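PDB 2OX9: collectin placenta 1 from Mus musculus, which probably acts as a calcium-dependent scavenger receptor lectin that recognises galactose- and fucose-containing glycans such as Lewis(x) on leukocyte surfaces. Local coordinates for residues 85-90 with 113-118; 70-75 with 103-108; 16-21 with 126-131; 24-29 with 61-66. One frame throughout, in Å; residues are numbered along the deposited sequence.

Contact 1 (85-90 with 113-118). With CA (calcium ion), chain J; FUC (alpha-L-fucopyranose), chain E; GAL (beta-D-galactopyranose), chain B.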
# COMPACT_ATOMS: atom_id res chain seq x y z
N TYR A 85 8.30 10.29 -3.10
CA TYR A 85 7.19 10.53 -4.02
C TYR A 85 5.93 10.31 -3.17
O TYR A 85 5.91 9.39 -2.37
CB TYR A 85 7.19 9.51 -5.16
CG TYR A 85 5.89 9.46 -5.92
CD1 TYR A 85 5.59 10.40 -6.91
CD2 TYR A 85 4.90 8.52 -5.59
CE1 TYR A 85 4.36 10.40 -7.56
CE2 TYR A 85 3.66 8.52 -6.23
CZ TYR A 85 3.40 9.47 -7.21
OH TYR A 85 2.18 9.49 -7.84
N LYS A 86 4.91 11.13 -3.36
CA LYS A 86 3.66 10.99 -2.59
C LYS A 86 2.46 11.22 -3.50
O LYS A 86 2.57 11.94 -4.49
CB LYS A 86 3.60 12.02 -1.46
CG LYS A 86 4.89 12.26 -0.73
CD LYS A 86 4.77 13.42 0.25
CE LYS A 86 6.14 13.80 0.82
NZ LYS A 86 6.06 14.81 1.92
N ASN A 87 1.32 10.64 -3.16
CA ASN A 87 0.12 10.83 -3.97
C ASN A 87 -1.12 10.87 -3.10
O ASN A 87 -2.13 10.26 -3.44
CB ASN A 87 0.01 9.71 -5.02
CG ASN A 87 -1.04 10.00 -6.09
OD1 ASN A 87 -1.24 11.15 -6.49
ND2 ASN A 87 -1.68 8.95 -6.58
N TRP A 88 -1.05 11.56 -1.96
CA TRP A 88 -2.21 11.65 -1.08
C TRP A 88 -3.31 12.43 -1.78
O TRP A 88 -3.03 13.33 -2.56
CB TRP A 88 -1.90 12.42 0.21
CG TRP A 88 -0.84 11.82 1.07
CD1 TRP A 88 0.44 12.27 1.22
CD2 TRP A 88 -0.97 10.70 1.94
NE1 TRP A 88 1.11 11.49 2.13
CE2 TRP A 88 0.27 10.52 2.59
CE3 TRP A 88 -2.03 9.82 2.23
CZ2 TRP A 88 0.49 9.50 3.52
CZ3 TRP A 88 -1.81 8.80 3.16
CH2 TRP A 88 -0.56 8.65 3.79
N LYS A 89 -4.55 12.08 -1.49
CA LYS A 89 -5.69 12.81 -2.03
C LYS A 89 -5.66 14.11 -1.22
O LYS A 89 -5.18 14.11 -0.08
CB LYS A 89 -6.98 12.04 -1.75
CG LYS A 89 -8.26 12.81 -2.11
CD LYS A 89 -9.49 12.01 -1.73
CE LYS A 89 -10.77 12.79 -2.02
NZ LYS A 89 -11.96 12.02 -1.59
N ALA A 90 -6.16 15.20 -1.78
CA ALA A 90 -6.16 16.47 -1.07
C ALA A 90 -6.94 16.36 0.23
O ALA A 90 -8.06 15.86 0.25
CB ALA A 90 -6.77 17.56 -1.96
N GLY A 113 -6.50 5.96 -7.76
CA GLY A 113 -5.16 5.65 -7.30
C GLY A 113 -4.62 6.56 -6.20
O GLY A 113 -3.52 6.32 -5.70
N GLN A 114 -5.36 7.59 -5.81
CA GLN A 114 -4.86 8.48 -4.76
C GLN A 114 -4.70 7.75 -3.43
O GLN A 114 -5.32 6.70 -3.21
CB GLN A 114 -5.78 9.68 -4.57
CG GLN A 114 -6.15 10.40 -5.85
CD GLN A 114 -6.82 11.73 -5.58
OE1 GLN A 114 -6.16 12.77 -5.50
NE2 GLN A 114 -8.14 11.71 -5.41
N TRP A 115 -3.89 8.30 -2.54
CA TRP A 115 -3.66 7.65 -1.25
C TRP A 115 -4.52 8.23 -0.14
O TRP A 115 -4.88 9.41 -0.14
CB TRP A 115 -2.19 7.77 -0.83
CG TRP A 115 -1.19 7.29 -1.85
CD1 TRP A 115 -1.45 6.69 -3.06
CD2 TRP A 115 0.24 7.38 -1.76
NE1 TRP A 115 -0.28 6.41 -3.71
CE2 TRP A 115 0.77 6.82 -2.94
CE3 TRP A 115 1.12 7.88 -0.79
CZ2 TRP A 115 2.15 6.75 -3.18
CZ3 TRP A 115 2.48 7.82 -1.02
CH2 TRP A 115 2.99 7.25 -2.21
N ASN A 116 -4.84 7.37 0.81
CA ASN A 116 -5.63 7.74 1.96
C ASN A 116 -5.14 6.95 3.15
O ASN A 116 -4.67 5.82 3.00
CB ASN A 116 -7.10 7.43 1.72
CG ASN A 116 -7.91 7.55 2.99
OD1 ASN A 116 -7.86 8.57 3.67
ND2 ASN A 116 -8.66 6.50 3.31
N ASP A 117 -5.23 7.54 4.34
CA ASP A 117 -4.81 6.84 5.54
C ASP A 117 -6.04 6.19 6.15
O ASP A 117 -7.11 6.81 6.24
CB ASP A 117 -4.14 7.82 6.52
CG ASP A 117 -5.00 9.04 6.84
OD1 ASP A 117 -5.83 9.44 6.01
OD2 ASP A 117 -4.82 9.62 7.94
N PHE A 118 -5.91 4.91 6.51
CA PHE A 118 -7.01 4.16 7.12
C PHE A 118 -6.59 3.67 8.50
O PHE A 118 -5.40 3.65 8.83
CB PHE A 118 -7.35 2.88 6.33
CG PHE A 118 -7.71 3.10 4.89
CD1 PHE A 118 -6.72 3.26 3.93
CD2 PHE A 118 -9.04 3.06 4.48
CE1 PHE A 118 -7.05 3.36 2.58
CE2 PHE A 118 -9.38 3.16 3.13
CZ PHE A 118 -8.38 3.31 2.18
CA CA J . -7.91 9.16 6.01
C1 FUC E . -14.23 10.91 1.22
C2 FUC E . -14.16 12.43 1.41
C3 FUC E . -13.21 12.78 2.56
C4 FUC E . -11.84 12.15 2.32
C5 FUC E . -12.00 10.63 2.14
C6 FUC E . -10.68 9.95 1.82
O2 FUC E . -15.45 12.94 1.70
O3 FUC E . -13.08 14.19 2.66
O4 FUC E . -11.25 12.70 1.15
O5 FUC E . -12.91 10.35 1.06
C1 GAL B . -13.11 8.19 4.65
C2 GAL B . -11.67 7.67 4.70
C3 GAL B . -11.04 7.95 6.06
C4 GAL B . -11.19 9.43 6.44
C5 GAL B . -12.65 9.88 6.29
C6 GAL B . -12.83 11.37 6.52
O2 GAL B . -11.67 6.27 4.46
O3 GAL B . -9.67 7.62 6.01
O4 GAL B . -10.36 10.22 5.60
O5 GAL B . -13.13 9.59 4.96
O6 GAL B . -14.20 11.70 6.71
O HOH W 1 -6.67 15.21 -4.63

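Contact 2 (70-75 with 103-108). With CA (calcium ion), chain I; CA (calcium ion), chain K; CA (calcium ion), chain J; GAL (beta-D-galactopyranose), chain B.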
# COMPACT_ATOMS: atom_id res chain seq x y z
N GLU A 70 5.00 4.42 13.88
CA GLU A 70 6.19 4.69 14.69
C GLU A 70 6.10 6.08 15.30
O GLU A 70 6.35 6.26 16.50
CB GLU A 70 7.45 4.59 13.82
CG GLU A 70 8.61 3.85 14.47
CD GLU A 70 9.92 4.01 13.70
OE1 GLU A 70 9.96 3.72 12.49
OE2 GLU A 70 10.92 4.44 14.33
N GLN A 71 5.74 7.05 14.48
CA GLN A 71 5.60 8.43 14.92
C GLN A 71 4.57 9.12 14.04
O GLN A 71 4.79 9.33 12.85
CB GLN A 71 6.94 9.16 14.82
CG GLN A 71 6.98 10.51 15.54
CD GLN A 71 8.37 11.14 15.52
OE1 GLN A 71 9.35 10.53 15.95
NE2 GLN A 71 8.44 12.37 15.03
N GLU A 72 3.43 9.46 14.63
CA GLU A 72 2.34 10.11 13.91
C GLU A 72 2.85 11.20 12.95
O GLU A 72 3.69 12.03 13.32
CB GLU A 72 1.34 10.71 14.91
CG GLU A 72 0.09 11.31 14.30
CD GLU A 72 -0.69 10.32 13.44
OE1 GLU A 72 -0.77 9.14 13.82
OE2 GLU A 72 -1.23 10.74 12.39
N SER A 73 2.34 11.16 11.72
CA SER A 73 2.69 12.11 10.66
C SER A 73 4.04 11.89 9.99
O SER A 73 4.37 12.58 9.03
CB SER A 73 2.61 13.55 11.17
OG SER A 73 1.26 13.93 11.35
N GLU A 74 4.80 10.93 10.50
CA GLU A 74 6.11 10.61 9.92
C GLU A 74 5.91 9.32 9.13
O GLU A 74 6.09 8.22 9.65
CB GLU A 74 7.13 10.40 11.04
CG GLU A 74 8.55 10.11 10.59
CD GLU A 74 9.53 10.08 11.75
OE1 GLU A 74 10.70 9.71 11.55
OE2 GLU A 74 9.11 10.42 12.88
N TRP A 75 5.53 9.47 7.86
CA TRP A 75 5.27 8.33 6.99
C TRP A 75 6.51 7.71 6.38
O TRP A 75 7.34 8.40 5.81
CB TRP A 75 4.28 8.74 5.89
CG TRP A 75 2.91 9.04 6.41
CD1 TRP A 75 2.45 10.23 6.89
CD2 TRP A 75 1.83 8.11 6.54
NE1 TRP A 75 1.15 10.10 7.32
CE2 TRP A 75 0.74 8.81 7.11
CE3 TRP A 75 1.67 6.75 6.23
CZ2 TRP A 75 -0.49 8.20 7.38
CZ3 TRP A 75 0.45 6.14 6.50
CH2 TRP A 75 -0.62 6.87 7.07
N GLY A 103 -5.92 6.70 15.65
CA GLY A 103 -6.22 7.34 14.39
C GLY A 103 -6.05 6.43 13.19
O GLY A 103 -6.45 5.27 13.23
N GLU A 104 -5.46 6.97 12.13
CA GLU A 104 -5.22 6.22 10.90
C GLU A 104 -3.73 6.23 10.63
O GLU A 104 -3.15 7.28 10.36
CB GLU A 104 -5.99 6.86 9.73
CG GLU A 104 -7.50 6.95 9.99
CD GLU A 104 -8.28 7.45 8.78
OE1 GLU A 104 -8.08 8.60 8.36
OE2 GLU A 104 -9.11 6.67 8.26
N ASP A 105 -3.10 5.07 10.71
CA ASP A 105 -1.66 4.98 10.53
C ASP A 105 -1.20 4.04 9.42
O ASP A 105 -0.02 3.69 9.35
CB ASP A 105 -1.01 4.56 11.85
CG ASP A 105 -1.38 5.49 13.01
OD1 ASP A 105 -1.98 6.56 12.76
OD2 ASP A 105 -1.04 5.14 14.16
N CYS A 106 -2.14 3.63 8.57
CA CYS A 106 -1.84 2.70 7.48
C CYS A 106 -2.34 3.31 6.17
O CYS A 106 -3.44 3.83 6.11
CB CYS A 106 -2.51 1.35 7.78
SG CYS A 106 -1.62 0.43 9.09
N ALA A 107 -1.52 3.24 5.12
CA ALA A 107 -1.90 3.82 3.84
C ALA A 107 -2.42 2.83 2.82
O ALA A 107 -2.03 1.66 2.81
CB ALA A 107 -0.71 4.58 3.24
N GLY A 108 -3.30 3.33 1.94
CA GLY A 108 -3.89 2.52 0.89
C GLY A 108 -4.37 3.35 -0.28
O GLY A 108 -4.56 4.56 -0.17
CA CA I . -1.59 8.56 11.47
CA CA K . -1.37 7.26 15.04
CA CA J . -7.91 9.16 6.01
C1 GAL B . -13.11 8.19 4.65
C2 GAL B . -11.67 7.67 4.70
C3 GAL B . -11.04 7.95 6.06
C4 GAL B . -11.19 9.43 6.44
C5 GAL B . -12.65 9.88 6.29
C6 GAL B . -12.83 11.37 6.52
O2 GAL B . -11.67 6.27 4.46
O3 GAL B . -9.67 7.62 6.01
O4 GAL B . -10.36 10.22 5.60
O5 GAL B . -13.13 9.59 4.96
O6 GAL B . -14.20 11.70 6.71
O HOH W 2 -2.86 10.10 9.74
O HOH W 3 -2.06 9.16 16.53
O HOH W 4 0.75 7.33 15.07

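Contact 3 (16-21 with 126-131). With CA (calcium ion), chain L.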
# COMPACT_ATOMS: atom_id res chain seq x y z
N CYS A 16 7.91 -7.61 -9.85
CA CYS A 16 6.69 -8.39 -10.00
C CYS A 16 5.72 -7.96 -8.92
O CYS A 16 6.09 -7.80 -7.76
CB CYS A 16 6.97 -9.88 -9.85
SG CYS A 16 8.10 -10.53 -11.11
N TYR A 17 4.46 -7.79 -9.32
CA TYR A 17 3.44 -7.34 -8.38
C TYR A 17 2.26 -8.29 -8.35
O TYR A 17 1.90 -8.90 -9.36
CB TYR A 17 2.92 -5.96 -8.78
CG TYR A 17 4.00 -4.91 -8.92
CD1 TYR A 17 4.87 -4.92 -10.00
CD2 TYR A 17 4.15 -3.90 -7.97
CE1 TYR A 17 5.86 -3.96 -10.14
CE2 TYR A 17 5.13 -2.93 -8.10
CZ TYR A 17 5.99 -2.96 -9.19
OH TYR A 17 6.96 -2.00 -9.33
N TYR A 18 1.66 -8.39 -7.17
CA TYR A 18 0.50 -9.23 -6.95
C TYR A 18 -0.65 -8.34 -6.46
O TYR A 18 -0.56 -7.75 -5.38
CB TYR A 18 0.81 -10.31 -5.92
CG TYR A 18 -0.39 -11.17 -5.57
CD1 TYR A 18 -0.99 -11.98 -6.53
CD2 TYR A 18 -0.95 -11.14 -4.29
CE1 TYR A 18 -2.11 -12.75 -6.23
CE2 TYR A 18 -2.08 -11.90 -3.98
CZ TYR A 18 -2.65 -12.70 -4.95
OH TYR A 18 -3.77 -13.47 -4.66
N PHE A 19 -1.70 -8.24 -7.26
CA PHE A 19 -2.86 -7.45 -6.89
C PHE A 19 -3.87 -8.44 -6.30
O PHE A 19 -4.56 -9.15 -7.03
CB PHE A 19 -3.40 -6.72 -8.12
CG PHE A 19 -2.42 -5.77 -8.72
CD1 PHE A 19 -1.50 -6.20 -9.67
CD2 PHE A 19 -2.39 -4.44 -8.31
CE1 PHE A 19 -0.56 -5.32 -10.21
CE2 PHE A 19 -1.45 -3.55 -8.83
CZ PHE A 19 -0.53 -4.00 -9.79
N SER A 20 -3.90 -8.49 -4.98
CA SER A 20 -4.72 -9.43 -4.23
C SER A 20 -6.21 -9.51 -4.49
O SER A 20 -6.87 -8.53 -4.85
CB SER A 20 -4.52 -9.20 -2.73
OG SER A 20 -5.44 -8.23 -2.26
N LEU A 21 -6.73 -10.71 -4.29
CA LEU A 21 -8.15 -10.98 -4.38
C LEU A 21 -8.51 -11.16 -2.91
O LEU A 21 -9.68 -11.14 -2.53
CB LEU A 21 -8.42 -12.26 -5.16
CG LEU A 21 -8.13 -12.17 -6.66
CD1 LEU A 21 -8.58 -13.46 -7.33
CD2 LEU A 21 -8.85 -10.97 -7.25
N PHE A 126 -4.84 -5.72 -1.26
CA PHE A 126 -3.48 -5.23 -1.10
C PHE A 126 -2.61 -5.53 -2.31
O PHE A 126 -3.03 -6.21 -3.25
CB PHE A 126 -2.86 -5.83 0.17
CG PHE A 126 -2.87 -7.33 0.22
CD1 PHE A 126 -1.82 -8.07 -0.32
CD2 PHE A 126 -3.93 -8.01 0.82
CE1 PHE A 126 -1.83 -9.47 -0.26
CE2 PHE A 126 -3.94 -9.40 0.89
CZ PHE A 126 -2.89 -10.13 0.35
N ILE A 127 -1.38 -5.02 -2.28
CA ILE A 127 -0.46 -5.23 -3.38
C ILE A 127 0.92 -5.64 -2.86
O ILE A 127 1.49 -4.94 -2.03
CB ILE A 127 -0.27 -3.94 -4.21
CG1 ILE A 127 -1.62 -3.39 -4.66
CG2 ILE A 127 0.61 -4.24 -5.43
CD1 ILE A 127 -1.53 -2.01 -5.26
N CYS A 128 1.44 -6.76 -3.36
CA CYS A 128 2.76 -7.22 -2.97
C CYS A 128 3.74 -6.90 -4.08
O CYS A 128 3.37 -6.85 -5.26
CB CYS A 128 2.81 -8.73 -2.74
SG CYS A 128 1.73 -9.44 -1.46
N GLU A 129 5.00 -6.69 -3.71
CA GLU A 129 6.03 -6.37 -4.68
C GLU A 129 7.31 -7.15 -4.39
O GLU A 129 7.69 -7.35 -3.23
CB GLU A 129 6.32 -4.86 -4.66
CG GLU A 129 7.51 -4.46 -5.51
CD GLU A 129 7.81 -2.97 -5.48
OE1 GLU A 129 7.40 -2.27 -4.53
OE2 GLU A 129 8.46 -2.49 -6.42
N LYS A 130 7.97 -7.60 -5.45
CA LYS A 130 9.22 -8.32 -5.28
C LYS A 130 10.03 -8.31 -6.56
O LYS A 130 9.56 -7.87 -7.61
CB LYS A 130 8.98 -9.76 -4.82
CG LYS A 130 8.33 -10.69 -5.84
CD LYS A 130 8.22 -12.09 -5.22
CE LYS A 130 7.66 -13.12 -6.18
NZ LYS A 130 7.59 -14.48 -5.55
N GLU A 131 11.26 -8.80 -6.47
CA GLU A 131 12.16 -8.84 -7.61
C GLU A 131 11.91 -10.02 -8.52
O GLU A 131 11.61 -11.11 -8.07
CB GLU A 131 13.61 -8.88 -7.11
CG GLU A 131 14.02 -7.64 -6.36
CD GLU A 131 15.42 -7.72 -5.81
OE1 GLU A 131 16.33 -8.08 -6.59
OE2 GLU A 131 15.61 -7.42 -4.62
CA CA L . 8.47 -0.10 -5.80
O HOH W 5 10.22 -0.18 -7.19
O HOH W 6 10.13 -0.56 -4.16

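Contact 4 (24-29 with 61-66)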
# COMPACT_ATOMS: atom_id res chain seq x y z
N GLU A 24 -7.72 -8.26 3.73
CA GLU A 24 -7.22 -8.44 5.10
C GLU A 24 -6.87 -7.12 5.81
O GLU A 24 -6.76 -6.08 5.17
CB GLU A 24 -5.97 -9.30 5.07
CG GLU A 24 -6.07 -10.59 4.26
CD GLU A 24 -6.85 -11.68 4.97
OE1 GLU A 24 -6.48 -12.02 6.11
OE2 GLU A 24 -7.81 -12.20 4.39
N ILE A 25 -6.70 -7.18 7.13
CA ILE A 25 -6.31 -5.99 7.87
C ILE A 25 -4.85 -5.77 7.49
O ILE A 25 -4.21 -6.67 6.95
CB ILE A 25 -6.42 -6.18 9.40
CG1 ILE A 25 -5.51 -7.32 9.87
CG2 ILE A 25 -7.85 -6.45 9.78
CD1 ILE A 25 -5.54 -7.53 11.38
N PHE A 26 -4.31 -4.59 7.79
CA PHE A 26 -2.92 -4.28 7.42
C PHE A 26 -1.87 -5.30 7.82
O PHE A 26 -1.10 -5.75 6.97
CB PHE A 26 -2.49 -2.93 7.98
CG PHE A 26 -1.16 -2.45 7.45
CD1 PHE A 26 -1.07 -1.86 6.19
CD2 PHE A 26 0.00 -2.59 8.21
CE1 PHE A 26 0.15 -1.41 5.68
CE2 PHE A 26 1.24 -2.14 7.71
CZ PHE A 26 1.31 -1.55 6.44
N GLU A 27 -1.82 -5.66 9.10
CA GLU A 27 -0.81 -6.61 9.57
C GLU A 27 -0.91 -7.98 8.92
O GLU A 27 0.10 -8.67 8.74
CB GLU A 27 -0.86 -6.75 11.09
CG GLU A 27 -2.16 -7.29 11.66
CD GLU A 27 -2.00 -7.79 13.09
OE1 GLU A 27 -1.56 -7.01 13.96
OE2 GLU A 27 -2.32 -8.97 13.35
N ASP A 28 -2.13 -8.39 8.58
CA ASP A 28 -2.32 -9.67 7.94
C ASP A 28 -1.87 -9.58 6.48
O ASP A 28 -1.34 -10.55 5.92
CB ASP A 28 -3.80 -10.09 8.03
CG ASP A 28 -4.19 -10.61 9.42
OD1 ASP A 28 -5.39 -10.82 9.67
OD2 ASP A 28 -3.29 -10.80 10.27
N ALA A 29 -2.06 -8.41 5.87
CA ALA A 29 -1.64 -8.20 4.48
C ALA A 29 -0.11 -8.23 4.42
O ALA A 29 0.49 -8.83 3.52
CB ALA A 29 -2.15 -6.85 4.00
N SER A 61 -10.20 -0.97 -1.88
CA SER A 61 -9.01 -0.16 -1.63
C SER A 61 -7.84 -1.14 -1.52
O SER A 61 -8.03 -2.30 -1.18
CB SER A 61 -9.14 0.61 -0.32
OG SER A 61 -10.33 1.38 -0.30
N HIS A 62 -6.63 -0.67 -1.79
CA HIS A 62 -5.46 -1.53 -1.74
C HIS A 62 -4.37 -1.04 -0.80
O HIS A 62 -3.84 0.05 -0.99
CB HIS A 62 -4.83 -1.69 -3.12
CG HIS A 62 -5.62 -2.55 -4.06
ND1 HIS A 62 -6.72 -2.09 -4.75
CD2 HIS A 62 -5.48 -3.86 -4.40
CE1 HIS A 62 -7.21 -3.07 -5.48
NE2 HIS A 62 -6.48 -4.15 -5.29
N TRP A 63 -4.05 -1.84 0.21
CA TRP A 63 -3.00 -1.49 1.16
C TRP A 63 -1.65 -1.36 0.42
O TRP A 63 -1.37 -2.13 -0.50
CB TRP A 63 -2.82 -2.61 2.19
CG TRP A 63 -3.89 -2.75 3.22
CD1 TRP A 63 -4.52 -3.92 3.58
CD2 TRP A 63 -4.35 -1.75 4.14
NE1 TRP A 63 -5.34 -3.70 4.67
CE2 TRP A 63 -5.26 -2.38 5.03
CE3 TRP A 63 -4.09 -0.38 4.30
CZ2 TRP A 63 -5.90 -1.69 6.07
CZ3 TRP A 63 -4.73 0.31 5.34
CH2 TRP A 63 -5.62 -0.35 6.21
N ILE A 64 -0.84 -0.38 0.82
CA ILE A 64 0.51 -0.23 0.26
C ILE A 64 1.43 -0.24 1.50
O ILE A 64 0.95 -0.02 2.61
CB ILE A 64 0.71 1.07 -0.58
CG1 ILE A 64 0.47 2.31 0.28
CG2 ILE A 64 -0.24 1.05 -1.79
CD1 ILE A 64 0.84 3.60 -0.44
N GLY A 65 2.72 -0.49 1.32
CA GLY A 65 3.62 -0.58 2.46
C GLY A 65 4.07 0.72 3.12
O GLY A 65 5.27 0.93 3.31
N LEU A 66 3.10 1.55 3.51
CA LEU A 66 3.38 2.85 4.12
C LEU A 66 2.58 3.06 5.40
O LEU A 66 1.36 2.88 5.41
CB LEU A 66 3.00 3.95 3.13
CG LEU A 66 3.43 5.36 3.49
CD1 LEU A 66 4.94 5.43 3.28
CD2 LEU A 66 2.73 6.39 2.61

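Contact 1 (85-90 with 113-118)
Asn87 O and Lys89 N both bond to the backbone of Trp115, forming a single beta bridge that ties the long loop of this C-type lectin fold to the strand that carries its WND motif, Trp115-Asn116-Asp117. Trp115 N donates to Asn87 O at 2.8 Å from a position tilted out of the carbonyl plane. The return bond, Lys89 N to Trp115 O at 3.0 Å, lies in the carbonyl plane on a lone pair. A water extends the polar link by accepting from Ala90 N and donating to Gln114 OE1.

The aromatic packing centres on the Trp115 indole. Asn87 CB sits over its five-membered ring, 3.7 Å from the centroid in a CH-pi contact. The edge of Trp115 is turned to the face of Trp88, with the planes at 77°, and Trp88 CE3 comes within 3.7 Å of Trp115 CB. At its own edge, Trp88 CZ3 reaches the peptide between Asn116 and Asp117. Tyr85 CE2 meets Trp115 CZ2 obliquely, while Trp115 NE1 donates a hydrogen bond to Gln49 OE1.

Metal and sugar bonds come from the residues that follow Trp115 and from Lys89. Asn116 OD1, Asp117 OD1 and Asp117 O bind a calcium ion that also holds O3 and O4 of galactose; Gln92, Asp94 and Glu104 complete its shell. Asp117 OD2 is hydrogen-bonded to Asn95 N, and Asn116 ND2 to galactose O3. With CG anti to the backbone N (chi1 172°) and an extended chain beyond it, Lys89 runs past the Gln114 amide until its NZ donates to fucose O4 at 2.9 Å.

Contact 2 (70-75 with 103-108)
Glu72 and Asp105 each lend one carboxylate oxygen to two calcium ions at once, a paired metal site in the loop region of the C-type lectin fold. Glu72 OE1 and Asp105 OD1 stand 3.0 Å apart, a closeness of like charges that the two bridged ions probably make tolerable. Glu72 projects from a type II turn, Gln71 to Glu74; its CG is anti to the backbone N, and a bend at chi2 (57°) brings CD round toward the metals. Both its oxygens hold one ion, OE2 at 2.4 Å, whereas both Asp105 oxygens hold the other. Asp68, Asn95 and Glu104 O also bind the ion that Glu72 chelates, and Pro102 O the ion that Asp105 chelates.

Glu104 turns the other way. Its extended chain carries OE1 to the calcium ion of the sugar site, at 2.4 Å, with Trp96 as a further polar partner, and OE2 comes to 2.5 Å from galactose O3.

Beyond the metals, Asp105 and Cys106 lie together opposite Phe118 of the neighbouring strand, a classic beta bulge, and the Trp75 indole packs against this backbone with its six-membered ring. Trp75 CH2 meets Asp105 C, and Trp75 CZ3 lies 3.8 Å from Ala107 CB.

Contact 3 (16-21 with 126-131)
Cys16 and Lys130 exchange a pair of backbone hydrogen bonds, Cys16 N to Lys130 O at 2.8 Å and Lys130 N to Cys16 O at 3.0 Å. Tyr18 and Cys128 repeat the exchange further along, so the two strands run antiparallel as neighbours in the sheet. Past the last full pair, Ser20 N donates to Phe126 O, and the Ser20 hydroxyl takes over from the backbone: with OG held between the backbone N and the carbonyl carbon (chi1 89°), it accepts from Phe126 N at 2.8 Å. Glu22 O is a second partner of that hydroxyl.

On the face with Tyr17 and Phe19, both Glu129 oxygens chelate a calcium ion, OE2 at 2.5 Å, in a shell shared with Phe42, Asn44, Glu48 and two waters. Tyr17 lies beside Glu129 pointing the same way, ring and carboxylate planes 26° apart, and Tyr17 OH is 3.3 Å from Glu129 OE2. That hydroxyl is hydrogen-bonded to Glu48, while Lys15 NZ bonds Glu129 OE2.

Packing fills in around these bonds. Phe19 CD2 touches Ile127 CG1 at 3.9 Å. Ser20 CB sits over the centre of the Phe126 ring in a CH-pi contact, 3.5 Å from the centroid. On the other face, Tyr18 CB meets Cys128 CB, and Cys16 and Cys128 carry disulfides to Cys5 and Cys33.

Together the bonds close the two ends of the domain against each other, and the calcium ion and Lys15 together probably balance the charge of the buried Glu129 carboxylate.

Contact 4 (24-29 with 61-66)
Trp63 uses its indole N-H to hold the main chain just ahead of a helix: NE1 donates to Glu24 O at 2.8 Å, with an N-H...O angle of 152°. The acceptor lies close to the plane of the indole, although the donor is tilted somewhat from the carbonyl plane. The next residue, Ile25, is the N-cap of helix 26-35, and its own carbonyl receives Ala29 N at 3.0 Å in the first turn.

From that turn the helix packs onto Trp63. Phe26 CG is anti to the backbone N (chi1 -171°), and its ring stands edge-to-face on the indole with the planes at 86°. Phe26 CD1 does the touching, 3.9 Å from Trp63 CE3, while Phe26 CA sits over the same indole in a CH-pi contact with the five-membered ring. One turn on, Ala29 CB reaches Trp63 CD1 at 3.8 Å.

Next to CD1 on the rim, Phe26 CE1 lies 3.5 Å from Ile64 O, which is near the ring plane. This carbonyl also closes the inverse gamma turn centred on Gly65 by accepting from Leu66 N at 2.8 Å, and it is here that the chain leaves strand 62-64 at a corner. Phe118 and Phe126 add further aromatic neighbours to Trp63. Trp63-Ile64-Gly65-Leu66 is the WIGL motif of C-type lectin domains, part of their hydrophobic core; here its tryptophan packs on the helix and its glycine makes the turn.

Contact 4 lies nearest the middle of the domain, its centre about 6 Å from that of the chain, and touches the other three. The backbone of Ala107 in contact 2 is hydrogen-bonded to those of Ile64 and Leu66, Phe118 of contact 1 packs on Trp63, and Phe126 of contact 3 packs on Trp63 and Ala29. Contacts 1 and 2, with centres about 12 Å apart, join through strands 106-109 and 115-118 and share the calcium ion that holds galactose. Contact 3 binds a separate calcium ion on the opposite side of the chain's centre, its own centre about 18 Å from that of contact 1, and encloses the others along the chain.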